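Long-range contacts in nicotinamide riboside transporter PnuC (Neisseria mucosa ATCC 25996, PDB 4QTN), which binds nicotinamide riboside among its transmembrane helices and probably carries this form of vitamin B3 across the bacterial inner membrane: residues Gly60-Tyr65 with Gly102-Arg107; Leu74-Val78 with Leu210-Tyr214; Asn189-Ile193 with Tyr214-Leu218. All coordinates share one frame. Residue numbers count along the deposited sequence, not the author numbering.

Overall arrangement
Following the chain from its N terminus, contact 1 opens at Gly60-Tyr65, and contact 2 opens soon afterwards on the same helix, 64-80. Contact 1 closes at Gly102-Arg107, joining the start of that helix to helix 85-107. Contact 2 stays open until Leu210-Tyr214, tying helix 64-80 to helix 208-234, so the two cross. Contact 3 opens at Asn189-Ile193, well after contact 1 has closed, and ends on Tyr214-Leu218, tying helix 181-198 to helix 208-234; it therefore shares Tyr214 with contact 2. Contacts 2 and 3 touch, their centres about 11 Å apart, whereas contact 1 lies on the opposite side of the chain's centre, its centre about 22 Å from each of theirs.

Contact 1 (Gly60-Tyr65 with Gly102-Arg107); sequences GKISNY and GFAMWR
A Schellman motif ends helix 41-59 here, and the tight turn that follows is packed against the Gly102-Arg107 part of helix 85-107. Gly60, the C-prime residue, has phi/psi of 83°/20°, a positive phi that glycine adopts easily. A type I turn from Lys61 to Asn64 then leads into helix 64-80, with weak bonds of 3.4 Å to Lys61 O from Asn64 N and from Asn64 ND2. Gly102-Arg107 is helical. CA atoms lie 6.9 Å apart for Ile62 and Trp106 and 6.2 Å for Tyr65 and Phe103.

Tyr65 (chi1 -73°, m) points at the facing helix and lays one ring face over the backbone, with CZ 3.4 Å from Gly102 C. Glycine is needed at 102, since a CB there would clash with Tyr65 CE1. The Tyr65 edge meets the face of Trp106 in a T-shaped pair: centroid to five-membered ring centroid 5.2 Å, planes at 82°. The indole (chi1 -95°, between wells; chi2 45°) reaches back to the turn, placing Trp106 CZ3 3.5 Å from Gly60 O and 3.4 Å from Lys61 O, while its NE1 bonds to Met174 O. Ile62 (chi1 t) uses a beta-branched, wholly apolar side chain to fill the space beside the helix: CG1 is 3.5 Å from Phe103 CE1, the Phe103 side chain being t.

Asn64 touches nicotinamide riboside, so this corner borders the ligand pocket. Lys61 turns away to bond with Glu10, Gly13 and Thr118. The far end of Ile62 comes to rest against the helix backbone, its CD1 3.5 Å from Arg107 N.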
ATOM      1  N   GLY C  60       4.754 -21.319   6.527  1.00102.76           N
ATOM      2  CA  GLY C  60       5.437 -22.007   7.599  1.00101.70           C
ATOM      3  C   GLY C  60       5.988 -23.338   7.143  1.00101.75           C
ATOM      4  O   GLY C  60       6.239 -24.204   7.962  1.00104.14           O
ATOM      5  N   LYS C  61       6.154 -23.499   5.822  1.00 99.52           N
ATOM      6  CA  LYS C  61       6.741 -24.724   5.232  1.00 99.33           C
ATOM      7  C   LYS C  61       8.265 -24.745   5.339  1.00102.44           C
ATOM      8  O   LYS C  61       8.929 -23.722   5.128  1.00105.20           O
ATOM      9  CB  LYS C  61       6.344 -24.851   3.772  1.00 96.23           C
ATOM     10  CG  LYS C  61       4.870 -25.069   3.558  1.00 99.67           C
ATOM     11  CD  LYS C  61       4.590 -25.599   2.167  1.00100.58           C
ATOM     12  CE  LYS C  61       3.172 -26.128   2.079  1.00106.06           C
ATOM     13  NZ  LYS C  61       3.138 -27.526   1.558  1.00113.15           N
ATOM     14  N   ILE C  62       8.817 -25.925   5.615  1.00104.06           N
ATOM     15  CA  ILE C  62      10.254 -26.062   5.922  1.00104.95           C
ATOM     16  C   ILE C  62      11.151 -25.963   4.697  1.00107.46           C
ATOM     17  O   ILE C  62      12.334 -25.599   4.808  1.00110.25           O
ATOM     18  CB  ILE C  62      10.558 -27.383   6.637  1.00105.10           C
ATOM     19  CG1 ILE C  62      12.033 -27.436   7.019  1.00104.88           C
ATOM     20  CG2 ILE C  62      10.164 -28.574   5.762  1.00104.09           C
ATOM     21  CD1 ILE C  62      12.268 -27.866   8.437  1.00106.51           C
ATOM     22  N   SER C  63      10.592 -26.304   3.537  1.00108.14           N
ATOM     23  CA  SER C  63      11.336 -26.306   2.278  1.00110.75           C
ATOM     24  C   SER C  63      11.529 -24.925   1.734  1.00106.26           C
ATOM     25  O   SER C  63      11.957 -24.774   0.610  1.00111.52           O
ATOM     26  CB  SER C  63      10.609 -27.126   1.227  1.00114.38           C
ATOM     27  OG  SER C  63       9.442 -26.441   0.794  1.00109.47           O
ATOM     28  N   ASN C  64      11.160 -23.914   2.508  1.00104.39           N
ATOM     29  CA  ASN C  64      11.496 -22.548   2.162  1.00105.90           C
ATOM     30  C   ASN C  64      13.003 -22.384   2.090  1.00106.70           C
ATOM     31  O   ASN C  64      13.508 -21.666   1.238  1.00113.11           O
ATOM     32  CB  ASN C  64      10.888 -21.546   3.166  1.00105.81           C
ATOM     33  CG  ASN C  64      11.850 -21.176   4.285  1.00107.97           C
ATOM     34  OD1 ASN C  64      12.685 -20.266   4.139  1.00109.86           O
ATOM     35  ND2 ASN C  64      11.731 -21.868   5.417  1.00105.21           N
ATOM     36  N   TYR C  65      13.720 -23.111   2.947  1.00109.58           N
ATOM     37  CA  TYR C  65      15.148 -22.864   3.158  1.00116.02           C
ATOM     38  C   TYR C  65      16.028 -23.208   1.962  1.00120.17           C
ATOM     39  O   TYR C  65      17.007 -22.503   1.683  1.00124.84           O
ATOM     40  CB  TYR C  65      15.646 -23.570   4.408  1.00117.56           C
ATOM     41  CG  TYR C  65      15.184 -22.917   5.686  1.00115.63           C
ATOM     42  CD1 TYR C  65      15.593 -21.632   6.019  1.00111.56           C
ATOM     43  CD2 TYR C  65      14.340 -23.588   6.561  1.00114.67           C
ATOM     44  CE1 TYR C  65      15.172 -21.035   7.186  1.00113.92           C
ATOM     45  CE2 TYR C  65      13.918 -23.002   7.735  1.00113.83           C
ATOM     46  CZ  TYR C  65      14.335 -21.727   8.046  1.00115.79           C
ATOM     47  OH  TYR C  65      13.904 -21.133   9.217  1.00120.17           O
ATOM     48  N   GLY C 102      18.647 -21.992  10.194  1.00111.33           N
ATOM     49  CA  GLY C 102      17.199 -22.032  10.112  1.00110.98           C
ATOM     50  C   GLY C 102      16.623 -23.421   9.885  1.00117.14           C
ATOM     51  O   GLY C 102      15.725 -23.847  10.615  1.00120.88           O
ATOM     52  N   PHE C 103      17.135 -24.139   8.883  1.00116.44           N
ATOM     53  CA  PHE C 103      16.636 -25.495   8.605  1.00113.93           C
ATOM     54  C   PHE C 103      16.812 -26.415   9.807  1.00114.32           C
ATOM     55  O   PHE C 103      15.953 -27.252  10.088  1.00108.22           O
ATOM     56  CB  PHE C 103      17.310 -26.107   7.380  1.00115.13           C
ATOM     57  CG  PHE C 103      16.861 -27.514   7.092  1.00119.12           C
ATOM     58  CD1 PHE C 103      15.505 -27.801   6.893  1.00121.38           C
ATOM     59  CD2 PHE C 103      17.776 -28.559   7.053  1.00120.68           C
ATOM     60  CE1 PHE C 103      15.078 -29.098   6.645  1.00123.35           C
ATOM     61  CE2 PHE C 103      17.354 -29.859   6.806  1.00124.50           C
ATOM     62  CZ  PHE C 103      16.002 -30.127   6.600  1.00126.92           C
ATOM     63  N   ALA C 104      17.936 -26.244  10.506  1.00115.98           N
ATOM     64  CA  ALA C 104      18.222 -26.961  11.743  1.00115.53           C
ATOM     65  C   ALA C 104      17.102 -26.785  12.759  1.00115.67           C
ATOM     66  O   ALA C 104      16.431 -27.755  13.118  1.00119.76           O
ATOM     67  CB  ALA C 104      19.553 -26.494  12.332  1.00117.49           C
HETATM   68  N   MSE C 105      16.884 -25.540  13.196  1.00131.50           N
HETATM   69  CA  MSE C 105      16.003 -25.257  14.339  1.00126.44           C
HETATM   70  C   MSE C 105      14.550 -25.340  14.007  1.00119.20           C
HETATM   71  O   MSE C 105      13.739 -25.646  14.875  1.00118.30           O
HETATM   72  CB  MSE C 105      16.228 -23.875  14.869  1.00132.07           C
HETATM   73  CG  MSE C 105      17.651 -23.667  15.279  1.00148.18           C
HETATM   74 SE   MSE C 105      17.801 -21.735  15.430  1.00181.13          SE
HETATM   75  CE  MSE C 105      17.854 -21.289  13.514  1.00170.04           C
ATOM     76  N   TRP C 106      14.188 -25.013  12.768  1.00116.06           N
ATOM     77  CA  TRP C 106      12.826 -25.248  12.307  1.00110.16           C
ATOM     78  C   TRP C 106      12.547 -26.758  12.285  1.00112.22           C
ATOM     79  O   TRP C 106      11.546 -27.216  12.843  1.00111.55           O
ATOM     80  CB  TRP C 106      12.597 -24.633  10.927  1.00108.88           C
ATOM     81  CG  TRP C 106      11.981 -23.232  10.936  1.00108.27           C
ATOM     82  CD1 TRP C 106      12.332 -22.180  11.740  1.00110.82           C
ATOM     83  CD2 TRP C 106      10.971 -22.730  10.044  1.00108.94           C
ATOM     84  NE1 TRP C 106      11.589 -21.065  11.422  1.00110.68           N
ATOM     85  CE2 TRP C 106      10.748 -21.374  10.384  1.00111.72           C
ATOM     86  CE3 TRP C 106      10.227 -23.297   8.992  1.00105.58           C
ATOM     87  CZ2 TRP C 106       9.804 -20.579   9.717  1.00112.78           C
ATOM     88  CZ3 TRP C 106       9.286 -22.505   8.331  1.00104.79           C
ATOM     89  CH2 TRP C 106       9.089 -21.162   8.693  1.00110.76           C
ATOM     90  N   ARG C 107      13.472 -27.527  11.689  1.00115.22           N
ATOM     91  CA  ARG C 107      13.336 -28.996  11.563  1.00116.53           C
ATOM     92  C   ARG C 107      12.845 -29.667  12.833  1.00114.54           C
ATOM     93  O   ARG C 107      12.084 -30.625  12.780  1.00121.00           O
ATOM     94  CB  ARG C 107      14.662 -29.630  11.129  1.00128.75           C
ATOM     95  CG  ARG C 107      14.536 -31.079  10.644  1.00136.19           C
ATOM     96  CD  ARG C 107      15.892 -31.667  10.280  1.00147.34           C
ATOM     97  NE  ARG C 107      16.879 -31.423  11.326  1.00154.58           N
ATOM     98  CZ  ARG C 107      18.183 -31.627  11.193  1.00164.24           C
ATOM     99  NH1 ARG C 107      19.000 -31.367  12.206  1.00166.08           N
ATOM    100  NH2 ARG C 107      18.674 -32.089  10.051  1.00174.51           N
TER

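Contact 2 (Leu74-Val78 with Leu210-Tyr214); sequences LYAYV and LLLMY
Tyr75 and Leu210 bury the most surface here, followed by Tyr214. Both segments are helical; their local axes approach to 13.0 Å with a crossing angle of -125°, so long side chains must bridge the gap, and the nearest CA atoms, of Tyr75 and Leu210, are 8.2 Å apart. Tyr75 (chi1 174°, t; chi2 90°) stretches across, and its CD1 meets Leu210 CD1 at 3.3 Å. Leu210 (m, t), apolar and forked, pushes CD1 between Tyr75 and Val78, 3.7 Å from Val78 CG1. This buried crossing joins transmembrane helices 64-80 and 208-234 within the PnuC helical bundle, close to the nicotinamide riboside pocket. Tyr214 (m) meets Tyr75 obliquely, ring centroids 5.8 Å apart and planes at 50°, with Tyr75 CE1 3.7 Å from Tyr214 CE2. A tyrosine suits position 75 because its hydroxyl, at the end of an apolar ring, hydrogen-bonds Glu87 and Trp196. Selenomethionine Met213 approaches the same ring, its CE 4.0 Å from Tyr75 CD1.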
ATOM      1  N   LEU C  74      22.304 -15.609  -5.428  1.00120.36           N
ATOM      2  CA  LEU C  74      22.077 -14.867  -6.642  1.00122.78           C
ATOM      3  C   LEU C  74      21.830 -13.380  -6.349  1.00119.68           C
ATOM      4  O   LEU C  74      22.604 -12.517  -6.787  1.00116.68           O
ATOM      5  CB  LEU C  74      20.914 -15.479  -7.428  1.00122.25           C
ATOM      6  CG  LEU C  74      21.112 -16.938  -7.878  1.00126.91           C
ATOM      7  CD1 LEU C  74      19.927 -17.422  -8.701  1.00125.27           C
ATOM      8  CD2 LEU C  74      22.409 -17.111  -8.653  1.00131.06           C
ATOM      9  N   TYR C  75      20.775 -13.091  -5.583  1.00116.57           N
ATOM     10  CA  TYR C  75      20.414 -11.705  -5.266  1.00116.92           C
ATOM     11  C   TYR C  75      21.619 -10.947  -4.740  1.00126.15           C
ATOM     12  O   TYR C  75      21.821  -9.777  -5.078  1.00127.36           O
ATOM     13  CB  TYR C  75      19.254 -11.649  -4.262  1.00114.69           C
ATOM     14  CG  TYR C  75      18.901 -10.251  -3.750  1.00116.53           C
ATOM     15  CD1 TYR C  75      17.963  -9.457  -4.409  1.00118.36           C
ATOM     16  CD2 TYR C  75      19.468  -9.753  -2.583  1.00119.71           C
ATOM     17  CE1 TYR C  75      17.631  -8.190  -3.932  1.00118.92           C
ATOM     18  CE2 TYR C  75      19.148  -8.489  -2.105  1.00120.37           C
ATOM     19  CZ  TYR C  75      18.230  -7.718  -2.779  1.00118.66           C
ATOM     20  OH  TYR C  75      17.922  -6.476  -2.303  1.00122.20           O
ATOM     21  N   ALA C  76      22.443 -11.621  -3.940  1.00133.28           N
ATOM     22  CA  ALA C  76      23.625 -10.976  -3.369  1.00144.22           C
ATOM     23  C   ALA C  76      24.549 -10.484  -4.476  1.00145.22           C
ATOM     24  O   ALA C  76      25.055  -9.360  -4.428  1.00143.83           O
ATOM     25  CB  ALA C  76      24.360 -11.923  -2.429  1.00153.48           C
ATOM     26  N   TYR C  77      24.739 -11.324  -5.486  1.00142.38           N
ATOM     27  CA  TYR C  77      25.553 -10.971  -6.637  1.00146.18           C
ATOM     28  C   TYR C  77      24.898  -9.806  -7.389  1.00140.17           C
ATOM     29  O   TYR C  77      25.490  -8.731  -7.531  1.00138.93           O
ATOM     30  CB  TYR C  77      25.722 -12.201  -7.540  1.00148.92           C
ATOM     31  CG  TYR C  77      26.464 -11.962  -8.829  1.00151.90           C
ATOM     32  CD1 TYR C  77      27.845 -11.969  -8.866  1.00161.08           C
ATOM     33  CD2 TYR C  77      25.774 -11.777 -10.022  1.00150.30           C
ATOM     34  CE1 TYR C  77      28.527 -11.768 -10.052  1.00172.84           C
ATOM     35  CE2 TYR C  77      26.440 -11.575 -11.213  1.00158.95           C
ATOM     36  CZ  TYR C  77      27.815 -11.571 -11.228  1.00171.16           C
ATOM     37  OH  TYR C  77      28.485 -11.376 -12.419  1.00183.19           O
ATOM     38  N   VAL C  78      23.645 -10.008  -7.789  1.00132.83           N
ATOM     39  CA  VAL C  78      22.902  -9.030  -8.578  1.00131.19           C
ATOM     40  C   VAL C  78      22.780  -7.671  -7.878  1.00132.65           C
ATOM     41  O   VAL C  78      22.748  -6.643  -8.541  1.00138.12           O
ATOM     42  CB  VAL C  78      21.492  -9.558  -8.960  1.00129.69           C
ATOM     43  CG1 VAL C  78      20.696  -8.503  -9.725  1.00129.08           C
ATOM     44  CG2 VAL C  78      21.601 -10.847  -9.771  1.00127.69           C
ATOM     45  N   LEU C 210      13.777  -7.732  -9.697  1.00115.50           N
ATOM     46  CA  LEU C 210      13.968  -7.682  -8.247  1.00111.99           C
ATOM     47  C   LEU C 210      13.222  -6.529  -7.560  1.00110.12           C
ATOM     48  O   LEU C 210      12.736  -6.689  -6.437  1.00109.56           O
ATOM     49  CB  LEU C 210      15.455  -7.693  -7.877  1.00112.79           C
ATOM     50  CG  LEU C 210      16.246  -8.941  -8.297  1.00117.27           C
ATOM     51  CD1 LEU C 210      17.618  -8.963  -7.645  1.00118.88           C
ATOM     52  CD2 LEU C 210      15.482 -10.219  -7.977  1.00116.87           C
ATOM     53  N   LEU C 211      13.121  -5.382  -8.234  1.00108.83           N
ATOM     54  CA  LEU C 211      12.239  -4.320  -7.770  1.00105.14           C
ATOM     55  C   LEU C 211      10.809  -4.826  -7.741  1.00108.68           C
ATOM     56  O   LEU C 211      10.079  -4.576  -6.782  1.00113.31           O
ATOM     57  CB  LEU C 211      12.346  -3.079  -8.660  1.00104.99           C
ATOM     58  CG  LEU C 211      11.338  -1.942  -8.407  1.00103.84           C
ATOM     59  CD1 LEU C 211      11.208  -1.594  -6.921  1.00102.44           C
ATOM     60  CD2 LEU C 211      11.721  -0.718  -9.213  1.00105.32           C
ATOM     61  N   LEU C 212      10.408  -5.555  -8.785  1.00112.45           N
ATOM     62  CA  LEU C 212       9.082  -6.163  -8.796  1.00111.69           C
ATOM     63  C   LEU C 212       8.959  -7.215  -7.718  1.00110.79           C
ATOM     64  O   LEU C 212       7.930  -7.308  -7.049  1.00109.56           O
ATOM     65  CB  LEU C 212       8.731  -6.751 -10.163  1.00111.17           C
ATOM     66  CG  LEU C 212       7.620  -6.019 -10.930  1.00114.70           C
ATOM     67  CD1 LEU C 212       7.059  -6.921 -12.004  1.00128.87           C
ATOM     68  CD2 LEU C 212       6.498  -5.546 -10.021  1.00108.89           C
HETATM   69  N   MSE C 213      10.024  -7.990  -7.528  1.00111.23           N
HETATM   70  CA  MSE C 213      10.047  -8.989  -6.481  1.00110.04           C
HETATM   71  C   MSE C 213       9.712  -8.386  -5.129  1.00106.53           C
HETATM   72  O   MSE C 213       8.878  -8.925  -4.404  1.00108.13           O
HETATM   73  CB  MSE C 213      11.387  -9.673  -6.417  1.00112.06           C
HETATM   74  CG  MSE C 213      11.345 -10.662  -5.278  1.00115.16           C
HETATM   75 SE   MSE C 213      13.113 -11.436  -5.060  1.00131.38          SE
HETATM   76  CE  MSE C 213      13.982  -9.866  -4.262  1.00129.36           C
ATOM     77  N   TYR C 214      10.345  -7.262  -4.781  1.00102.36           N
ATOM     78  CA  TYR C 214      10.086  -6.623  -3.486  1.00 96.87           C
ATOM     79  C   TYR C 214       8.695  -6.053  -3.314  1.00 98.55           C
ATOM     80  O   TYR C 214       8.235  -5.903  -2.187  1.00104.33           O
ATOM     81  CB  TYR C 214      11.153  -5.591  -3.126  1.00 97.78           C
ATOM     82  CG  TYR C 214      12.280  -6.221  -2.415  1.00 99.97           C
ATOM     83  CD1 TYR C 214      12.237  -6.403  -1.044  1.00 99.69           C
ATOM     84  CD2 TYR C 214      13.344  -6.762  -3.118  1.00106.61           C
ATOM     85  CE1 TYR C 214      13.250  -7.066  -0.381  1.00104.80           C
ATOM     86  CE2 TYR C 214      14.373  -7.420  -2.468  1.00110.77           C
ATOM     87  CZ  TYR C 214      14.318  -7.577  -1.099  1.00110.27           C
ATOM     88  OH  TYR C 214      15.333  -8.237  -0.441  1.00116.04           O
TER

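Contact 3 (Asn189-Ile193 with Tyr214-Leu218); sequences NILTI and YVMYL. With NNR (Nicotinamide riboside), chain I.
Two helical segments run nearly antiparallel, at 164° between their N-to-C directions and 8.9 Å between axes. CA atoms pair as Asn189 with Leu218 at 5.4 Å and Ile193 with Tyr214 at 5.8 Å. Ile193 (m, t) supplies one bump: its long branch slips into the hollow bounded by Tyr214, Val215 and Leu218, with CD1 3.5 Å from Tyr214 O, 3.8 Å from Val215 CG2 and 4.4 Å from Leu218 CB. One turn earlier, where the CA atoms come closest, Asn189 points into the interface, its CB 4.1 Å from Leu218 CB. Thr192 presses its methyl onto the flat face of Tyr214 as a CH-pi contact, CG2 lying 3.4 Å from the ring centroid and 8° off the normal; a compact beta-branched residue suits this tight fit, and its OG1 turns back to Val188 O.

Helices 181-198 and 208-234 thus form an antiparallel helical hairpin, and one side of it lines the nicotinamide riboside pocket. Asn189 (chi1 -67°, m) offers an amide that pairs with the ligand's carboxamide: nicotinamide riboside N7 donates to Asn189 OD1 at 3.0 Å, and Asn189 ND2 donates to ligand O7 at 3.2 Å. Tyr214 flanks this amide, its CE1 3.6 Å from Asn189 ND2. Tyr217, also a binding-site residue, approaches with its CB 3.5 Å from Asn189 OD1, then leads its ring away so that OH bonds to Gly50.

On the outer side, Ile190 CG1 rests 4.2 Å from Leu218 CD2. Here the homotrimer is packed: Ile190 meets Val215 of the third subunit, and Val215 meets Ile190 of the second.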
ATOM      1  N   ASN C 189      10.452  -4.474   3.687  1.00 93.25           N
ATOM      2  CA  ASN C 189       9.981  -4.510   2.290  1.00100.18           C
ATOM      3  C   ASN C 189       9.650  -3.123   1.690  1.00100.50           C
ATOM      4  O   ASN C 189      10.081  -2.809   0.583  1.00103.61           O
ATOM      5  CB  ASN C 189       8.856  -5.552   2.075  1.00 99.62           C
ATOM      6  CG  ASN C 189       9.353  -7.004   2.243  1.00 98.03           C
ATOM      7  OD1 ASN C 189       8.557  -7.925   2.491  1.00 89.19           O
ATOM      8  ND2 ASN C 189      10.680  -7.200   2.145  1.00 91.99           N
ATOM      9  N   ILE C 190       8.961  -2.275   2.451  1.00 93.82           N
ATOM     10  CA  ILE C 190       8.798  -0.882   2.045  1.00 91.25           C
ATOM     11  C   ILE C 190      10.149  -0.166   1.911  1.00 97.20           C
ATOM     12  O   ILE C 190      10.281   0.759   1.138  1.00102.75           O
ATOM     13  CB  ILE C 190       7.925  -0.106   3.021  1.00 89.05           C
ATOM     14  CG1 ILE C 190       6.496  -0.635   2.994  1.00 84.50           C
ATOM     15  CG2 ILE C 190       7.953   1.373   2.693  1.00 87.04           C
ATOM     16  CD1 ILE C 190       5.589  -0.005   4.036  1.00 86.38           C
ATOM     17  N   LEU C 191      11.156  -0.612   2.647  1.00 99.89           N
ATOM     18  CA  LEU C 191      12.481   0.018   2.538  1.00102.03           C
ATOM     19  C   LEU C 191      13.261  -0.409   1.304  1.00103.52           C
ATOM     20  O   LEU C 191      13.687   0.434   0.525  1.00104.90           O
ATOM     21  CB  LEU C 191      13.295  -0.160   3.814  1.00100.81           C
ATOM     22  CG  LEU C 191      12.693   0.658   4.956  1.00 96.73           C
ATOM     23  CD1 LEU C 191      13.561   0.613   6.195  1.00 91.16           C
ATOM     24  CD2 LEU C 191      12.441   2.095   4.506  1.00 97.92           C
ATOM     25  N   THR C 192      13.402  -1.718   1.101  1.00101.83           N
ATOM     26  CA  THR C 192      14.099  -2.242  -0.085  1.00108.93           C
ATOM     27  C   THR C 192      13.452  -1.850  -1.444  1.00116.21           C
ATOM     28  O   THR C 192      14.153  -1.774  -2.458  1.00124.10           O
ATOM     29  CB  THR C 192      14.264  -3.761  -0.028  1.00102.79           C
ATOM     30  OG1 THR C 192      14.721  -4.131   1.263  1.00103.61           O
ATOM     31  CG2 THR C 192      15.273  -4.218  -1.046  1.00107.93           C
ATOM     32  N   ILE C 193      12.133  -1.616  -1.466  1.00105.81           N
ATOM     33  CA  ILE C 193      11.499  -1.101  -2.679  1.00102.25           C
ATOM     34  C   ILE C 193      12.096   0.260  -3.021  1.00102.72           C
ATOM     35  O   ILE C 193      12.477   0.496  -4.169  1.00106.90           O
ATOM     36  CB  ILE C 193       9.959  -1.011  -2.562  1.00101.94           C
ATOM     37  CG1 ILE C 193       9.329  -2.389  -2.675  1.00101.96           C
ATOM     38  CG2 ILE C 193       9.393  -0.162  -3.680  1.00106.11           C
ATOM     39  CD1 ILE C 193       7.875  -2.412  -2.272  1.00100.51           C
ATOM     40  N   TYR C 214      10.345  -7.262  -4.781  1.00102.36           N
ATOM     41  CA  TYR C 214      10.086  -6.623  -3.486  1.00 96.87           C
ATOM     42  C   TYR C 214       8.695  -6.053  -3.314  1.00 98.55           C
ATOM     43  O   TYR C 214       8.235  -5.903  -2.187  1.00104.33           O
ATOM     44  CB  TYR C 214      11.153  -5.591  -3.126  1.00 97.78           C
ATOM     45  CG  TYR C 214      12.280  -6.221  -2.415  1.00 99.97           C
ATOM     46  CD1 TYR C 214      12.237  -6.403  -1.044  1.00 99.69           C
ATOM     47  CD2 TYR C 214      13.344  -6.762  -3.118  1.00106.61           C
ATOM     48  CE1 TYR C 214      13.250  -7.066  -0.381  1.00104.80           C
ATOM     49  CE2 TYR C 214      14.373  -7.420  -2.468  1.00110.77           C
ATOM     50  CZ  TYR C 214      14.318  -7.577  -1.099  1.00110.27           C
ATOM     51  OH  TYR C 214      15.333  -8.237  -0.441  1.00116.04           O
ATOM     52  N   VAL C 215       8.005  -5.756  -4.415  1.00 95.92           N
ATOM     53  CA  VAL C 215       6.592  -5.410  -4.311  1.00 96.27           C
ATOM     54  C   VAL C 215       5.777  -6.648  -3.950  1.00100.20           C
ATOM     55  O   VAL C 215       4.942  -6.597  -3.058  1.00101.37           O
ATOM     56  CB  VAL C 215       6.047  -4.716  -5.572  1.00102.01           C
ATOM     57  CG1 VAL C 215       4.545  -4.445  -5.448  1.00 98.76           C
ATOM     58  CG2 VAL C 215       6.785  -3.418  -5.793  1.00109.87           C
HETATM   59  N   MSE C 216       6.077  -7.777  -4.591  1.00105.36           N
HETATM   60  CA  MSE C 216       5.373  -9.034  -4.290  1.00105.20           C
HETATM   61  C   MSE C 216       5.698  -9.485  -2.888  1.00 99.37           C
HETATM   62  O   MSE C 216       4.848 -10.036  -2.196  1.00 98.13           O
HETATM   63  CB  MSE C 216       5.716 -10.102  -5.312  1.00108.57           C
HETATM   64  CG  MSE C 216       5.555  -9.539  -6.719  1.00117.74           C
HETATM   65 SE   MSE C 216       6.158 -10.865  -8.055  1.00140.59          SE
HETATM   66  CE  MSE C 216       5.445  -9.980  -9.661  1.00145.62           C
ATOM     67  N   TYR C 217       6.929  -9.229  -2.453  1.00 93.92           N
ATOM     68  CA  TYR C 217       7.323  -9.457  -1.066  1.00 89.56           C
ATOM     69  C   TYR C 217       6.433  -8.718  -0.076  1.00 89.80           C
ATOM     70  O   TYR C 217       6.050  -9.280   0.942  1.00 98.53           O
ATOM     71  CB  TYR C 217       8.776  -9.041  -0.840  1.00 88.76           C
ATOM     72  CG  TYR C 217       9.766 -10.124  -1.124  1.00 91.88           C
ATOM     73  CD1 TYR C 217       9.408 -11.234  -1.896  1.00 94.23           C
ATOM     74  CD2 TYR C 217      11.088 -10.037  -0.651  1.00 92.72           C
ATOM     75  CE1 TYR C 217      10.324 -12.235  -2.178  1.00100.07           C
ATOM     76  CE2 TYR C 217      12.019 -11.035  -0.932  1.00 99.89           C
ATOM     77  CZ  TYR C 217      11.629 -12.136  -1.695  1.00104.68           C
ATOM     78  OH  TYR C 217      12.532 -13.137  -1.978  1.00112.88           O
ATOM     79  N   LEU C 218       6.139  -7.449  -0.368  1.00 83.53           N
ATOM     80  CA  LEU C 218       5.367  -6.597   0.527  1.00 83.59           C
ATOM     81  C   LEU C 218       3.956  -7.146   0.717  1.00 84.99           C
ATOM     82  O   LEU C 218       3.461  -7.258   1.855  1.00 88.25           O
ATOM     83  CB  LEU C 218       5.305  -5.161  -0.023  1.00 84.81           C
ATOM     84  CG  LEU C 218       4.974  -3.911   0.838  1.00 87.56           C
ATOM     85  CD1 LEU C 218       4.063  -2.982   0.044  1.00 82.76           C
ATOM     86  CD2 LEU C 218       4.386  -4.184   2.237  1.00 80.75           C
TER
HETATM   87  O2R NNR I 301      14.297 -16.703   4.512  1.00105.58           O
HETATM   88  C2R NNR I 301      14.116 -15.347   3.821  1.00103.59           C
HETATM   89  C3R NNR I 301      15.354 -15.020   2.978  1.00104.16           C
HETATM   90  O3R NNR I 301      16.440 -15.626   3.522  1.00125.38           O
HETATM   91  C4R NNR I 301      15.520 -13.519   3.083  1.00105.77           C
HETATM   92  C5R NNR I 301      14.826 -12.749   1.883  1.00111.39           C
HETATM   93  O5R NNR I 301      14.702 -11.333   2.246  1.00117.91           O
HETATM   94  O4R NNR I 301      14.973 -13.188   4.219  1.00103.24           O
HETATM   95  C1R NNR I 301      13.996 -14.379   4.679  1.00 99.60           C
HETATM   96  N1  NNR I 301      12.609 -13.883   4.761  1.00 99.32           N
HETATM   97  C2  NNR I 301      12.237 -12.673   4.157  1.00 83.42           C
HETATM   98  C6  NNR I 301      11.659 -14.618   5.432  1.00 95.62           C
HETATM   99  C5  NNR I 301      10.324 -14.148   5.497  1.00 95.41           C
HETATM  100  C4  NNR I 301       9.972 -12.949   4.916  1.00 77.23           C
HETATM  101  C3  NNR I 301      10.901 -12.219   4.238  1.00 77.25           C
HETATM  102  C7  NNR I 301      10.463 -10.925   3.574  1.00 88.53           C
HETATM  103  O7  NNR I 301      11.253 -10.057   3.348  1.00 99.16           O
HETATM  104  N7  NNR I 301       9.085 -10.751   3.201  1.00102.10           N